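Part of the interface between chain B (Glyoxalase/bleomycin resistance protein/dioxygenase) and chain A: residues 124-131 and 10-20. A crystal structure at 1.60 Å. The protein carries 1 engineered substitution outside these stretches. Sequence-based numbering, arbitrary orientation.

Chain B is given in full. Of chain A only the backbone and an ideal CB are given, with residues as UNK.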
# COMPACT_ATOMS: atom_id res chain seq x y z
N THR B 124 -10.23 8.57 -1.11
CA THR B 124 -10.69 8.76 0.26
C THR B 124 -10.59 10.25 0.58
O THR B 124 -9.97 11.01 -0.17
CB THR B 124 -9.81 7.97 1.24
OG1 THR B 124 -8.53 8.61 1.37
CG2 THR B 124 -9.61 6.54 0.74
N PRO B 125 -11.20 10.69 1.69
CA PRO B 125 -11.16 12.11 2.05
C PRO B 125 -9.77 12.73 2.10
O PRO B 125 -9.58 13.91 1.78
CB PRO B 125 -11.85 12.14 3.42
CG PRO B 125 -12.82 10.97 3.33
CD PRO B 125 -11.97 9.91 2.68
N ASP B 126 -8.77 11.93 2.48
CA ASP B 126 -7.40 12.42 2.58
C ASP B 126 -6.67 12.50 1.25
O ASP B 126 -5.59 13.09 1.17
CB ASP B 126 -6.62 11.54 3.55
CG ASP B 126 -7.25 11.47 4.92
OD1 ASP B 126 -7.20 12.47 5.66
OD2 ASP B 126 -7.83 10.41 5.25
N GLY B 127 -7.25 11.90 0.21
CA GLY B 127 -6.64 11.94 -1.10
C GLY B 127 -6.11 10.62 -1.64
O GLY B 127 -5.75 10.54 -2.81
N TYR B 128 -6.08 9.58 -0.81
CA TYR B 128 -5.58 8.27 -1.23
C TYR B 128 -6.45 7.61 -2.30
O TYR B 128 -7.67 7.64 -2.23
CB TYR B 128 -5.47 7.33 -0.03
CG TYR B 128 -4.55 7.84 1.05
CD1 TYR B 128 -3.17 7.94 0.84
CD2 TYR B 128 -5.06 8.22 2.29
CE1 TYR B 128 -2.34 8.42 1.83
CE2 TYR B 128 -4.22 8.70 3.29
CZ TYR B 128 -2.86 8.79 3.05
OH TYR B 128 -2.03 9.26 4.03
N LEU B 129 -5.80 7.00 -3.29
CA LEU B 129 -6.54 6.34 -4.36
C LEU B 129 -6.52 4.83 -4.20
O LEU B 129 -5.45 4.23 -4.08
CB LEU B 129 -5.95 6.72 -5.72
CG LEU B 129 -6.15 8.17 -6.14
CD1 LEU B 129 -5.41 8.40 -7.45
CD2 LEU B 129 -7.64 8.46 -6.31
N PHE B 130 -7.71 4.24 -4.20
CA PHE B 130 -7.88 2.80 -4.08
C PHE B 130 -8.52 2.26 -5.35
O PHE B 130 -9.53 2.80 -5.82
CB PHE B 130 -8.81 2.46 -2.90
CG PHE B 130 -8.13 2.49 -1.55
CD1 PHE B 130 -7.92 1.31 -0.84
CD2 PHE B 130 -7.73 3.69 -0.98
CE1 PHE B 130 -7.32 1.33 0.42
CE2 PHE B 130 -7.13 3.72 0.26
CZ PHE B 130 -6.92 2.54 0.97
N ARG B 131 -7.93 1.22 -5.91
CA ARG B 131 -8.49 0.59 -7.10
C ARG B 131 -8.98 -0.77 -6.64
O ARG B 131 -8.19 -1.71 -6.50
CB ARG B 131 -7.43 0.41 -8.19
CG ARG B 131 -7.97 -0.17 -9.48
CD ARG B 131 -6.93 -0.99 -10.20
NE ARG B 131 -5.69 -0.26 -10.48
CZ ARG B 131 -5.49 0.47 -11.57
NH1 ARG B 131 -6.44 0.58 -12.49
NH2 ARG B 131 -4.32 1.08 -11.77
N UNK A 10 -0.09 1.95 6.16
CA UNK A 10 -0.48 2.75 7.30
C UNK A 10 -0.68 4.13 6.69
O UNK A 10 0.25 4.71 6.14
CB UNK A 10 0.55 2.73 8.43
N UNK A 11 -1.91 4.63 6.77
CA UNK A 11 -2.24 5.92 6.19
C UNK A 11 -2.47 7.00 7.23
O UNK A 11 -3.25 6.83 8.17
CB UNK A 11 -3.48 5.79 5.31
N UNK A 12 -1.79 8.12 7.05
CA UNK A 12 -1.99 9.20 7.97
C UNK A 12 -3.22 9.97 7.51
O UNK A 12 -3.43 10.17 6.31
CB UNK A 12 -0.75 10.10 8.06
N UNK A 13 -4.06 10.34 8.46
CA UNK A 13 -5.31 11.04 8.18
C UNK A 13 -5.39 12.38 8.88
O UNK A 13 -4.99 12.51 10.04
CB UNK A 13 -6.50 10.17 8.59
N UNK A 14 -5.93 13.37 8.18
CA UNK A 14 -6.08 14.71 8.73
C UNK A 14 -7.14 14.75 9.84
O UNK A 14 -6.93 15.32 10.91
CB UNK A 14 -6.45 15.69 7.62
N UNK A 15 -8.28 14.11 9.57
CA UNK A 15 -9.40 14.06 10.50
C UNK A 15 -9.75 12.57 10.66
O UNK A 15 -10.50 12.02 9.86
CB UNK A 15 -10.59 14.88 10.00
N UNK A 16 -9.20 11.94 11.69
CA UNK A 16 -9.41 10.51 11.91
C UNK A 16 -10.86 10.05 11.90
O UNK A 16 -11.15 8.99 11.34
CB UNK A 16 -8.79 10.12 13.25
N UNK A 17 -11.77 10.81 12.50
CA UNK A 17 -13.17 10.39 12.50
C UNK A 17 -13.77 10.45 11.10
O UNK A 17 -14.61 9.63 10.74
CB UNK A 17 -13.99 11.26 13.46
N UNK A 18 -13.34 11.41 10.30
CA UNK A 18 -13.84 11.53 8.94
C UNK A 18 -13.34 10.36 8.11
O UNK A 18 -14.09 9.77 7.33
CB UNK A 18 -13.41 12.86 8.31
N UNK A 19 -12.07 10.02 8.29
CA UNK A 19 -11.47 8.92 7.55
C UNK A 19 -12.02 7.57 8.01
O UNK A 19 -12.30 6.70 7.19
CB UNK A 19 -9.95 8.95 7.71
N UNK A 20 -12.19 7.40 9.32
CA UNK A 20 -12.72 6.15 9.83
C UNK A 20 -14.14 5.92 9.32
O UNK A 20 -14.49 4.81 8.91
CB UNK A 20 -12.69 6.14 11.36

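Position 10 lies on a strand with CA-to-CB directed away from chain B, and its ideal CB has nothing of that stretch within 5.5 Å. The interface places no demand here; the residue is glutamate, A:Glu10, whose OE1 is hydrogen-bonded elsewhere in the structure.

Position 11 is the reverse case. CA-to-CB points toward chain B, and the ideal CB sits 3.6 Å from B:Tyr128 CE2, with the ring of B:Phe130 further along. Two aromatic rings and no charge at that point favour an apolar side chain of medium size: leucine, isoleucine, valine or methionine. The deposited residue is A:Leu11 (chi1 m, chi2 t). Both methyls lie over one face of the B:Tyr128 ring, CD2 in a CH-pi contact 3.9 Å from the centroid and 13° off the normal; CD1 also comes within 4.0 Å of B:Phe130 CZ, at the edge of that ring.

At position 12 the CB points sideways, 4.3 Å from B:Tyr128 OH, and chain B addresses the backbone instead: B:Tyr128 OH donates to the position 12 carbonyl O at 2.8 Å, a bond any residue could accept. Many side chains would therefore fit. It is A:Tyr12, whose ring leads away from chain B.

Position 13 also has a sideways CB, but this one lies 3.6 Å from B:Asp126 OD2. A carboxylate so close disfavours an acidic group and suits a small or polar side chain such as serine, cysteine, alanine or threonine. The residue is A:Cys13, chi1 m, with SG 3.5 Å from B:Asp126 OD2.

Position 14 points toward chain B, its ideal CB 3.8 Å from B:Asp126 OD1. The backbone meets the same oxygen: the amide N donates to B:Asp126 OD1 at 3.0 Å, with an angle of 164°. That bond excludes proline, and the carboxylate disfavours an acidic group; polar, basic, aliphatic or aromatic side chains remain possible. A:Phe14 fills the place, its CD2 3.3 Å from B:Asp126 OD1.

Position 15 precedes the helix and its CB meets nothing of chain B, so helix capping is the better guide: aspartate, asparagine, serine or threonine. A:Asp15 OD1 accepts from the backbone N of position 18 (3.3 Å). Its own N donates to water 1 (2.7 Å), which in turn donates to B:Asp126 OD1 (2.7 Å).

Positions 16 and 17 have ideal CB atoms beyond 5.5 Å of chain B, the first pointing away, the second out of reach; they are A:Ile16 and A:Asn17.

Position 18 points toward B:Pro125, with 5.2 Å from ideal CB to B:Pro125 CB, leaving room for a modest apolar group. A:Val18 (chi1 t) brings CG1 to 3.8 Å from B:Pro125 CB.

Position 19 has its ideal CB 3.6 Å from B:Asp126 OD2, an acceptor calling for a short donor, serine or threonine. In A:Ser19 (chi1 m), OG donates to B:Asp126 OD2 at 2.6 Å and accepts from water 1 at 2.9 Å.

Position 20 is out of reach; it is A:Gln20.

Chain A 10-20: ELYCFDINVSQ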
# COMPACT_ATOMS: atom_id res chain seq x y z
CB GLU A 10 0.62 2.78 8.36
CG GLU A 10 0.46 3.93 9.33
CD GLU A 10 1.28 3.76 10.57
OE1 GLU A 10 2.44 3.29 10.47
OE2 GLU A 10 0.76 4.09 11.66
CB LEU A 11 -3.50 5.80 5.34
CG LEU A 11 -3.47 4.65 4.32
CD1 LEU A 11 -4.80 4.59 3.60
CD2 LEU A 11 -2.33 4.85 3.33
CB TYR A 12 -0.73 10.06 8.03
CG TYR A 12 0.29 9.44 8.96
CD1 TYR A 12 1.23 8.52 8.50
CD2 TYR A 12 0.29 9.74 10.32
CE1 TYR A 12 2.13 7.91 9.38
CE2 TYR A 12 1.17 9.14 11.20
CZ TYR A 12 2.10 8.23 10.72
OH TYR A 12 2.98 7.63 11.59
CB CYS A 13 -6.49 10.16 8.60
SG CYS A 13 -6.48 8.51 7.84
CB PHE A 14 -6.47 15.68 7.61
CG PHE A 14 -5.40 15.89 6.58
CD1 PHE A 14 -4.27 16.65 6.88
CD2 PHE A 14 -5.51 15.34 5.31
CE1 PHE A 14 -3.28 16.86 5.92
CE2 PHE A 14 -4.53 15.54 4.35
CZ PHE A 14 -3.41 16.30 4.66
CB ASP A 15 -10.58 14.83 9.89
CG ASP A 15 -11.68 15.12 10.88
OD1 ASP A 15 -12.15 14.19 11.57
OD2 ASP A 15 -12.09 16.30 10.96
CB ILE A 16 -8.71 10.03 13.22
CG1 ILE A 16 -8.67 8.49 13.26
CG2 ILE A 16 -9.45 10.55 14.44
CD1 ILE A 16 -7.87 7.86 12.12
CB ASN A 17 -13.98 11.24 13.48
CG ASN A 17 -13.65 10.93 14.93
OD1 ASN A 17 -13.53 9.76 15.31
ND2 ASN A 17 -13.51 11.96 15.75
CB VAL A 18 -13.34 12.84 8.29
CG1 VAL A 18 -13.55 12.80 6.78
CG2 VAL A 18 -14.08 14.02 8.89
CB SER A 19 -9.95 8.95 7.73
OG SER A 19 -9.43 10.21 7.32
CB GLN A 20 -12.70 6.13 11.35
CG GLN A 20 -13.12 4.80 11.94
CD GLN A 20 -12.96 4.73 13.45
OE1 GLN A 20 -11.97 5.21 14.00
NE2 GLN A 20 -13.94 4.13 14.12
O HOH W 1 -9.25 13.09 7.23
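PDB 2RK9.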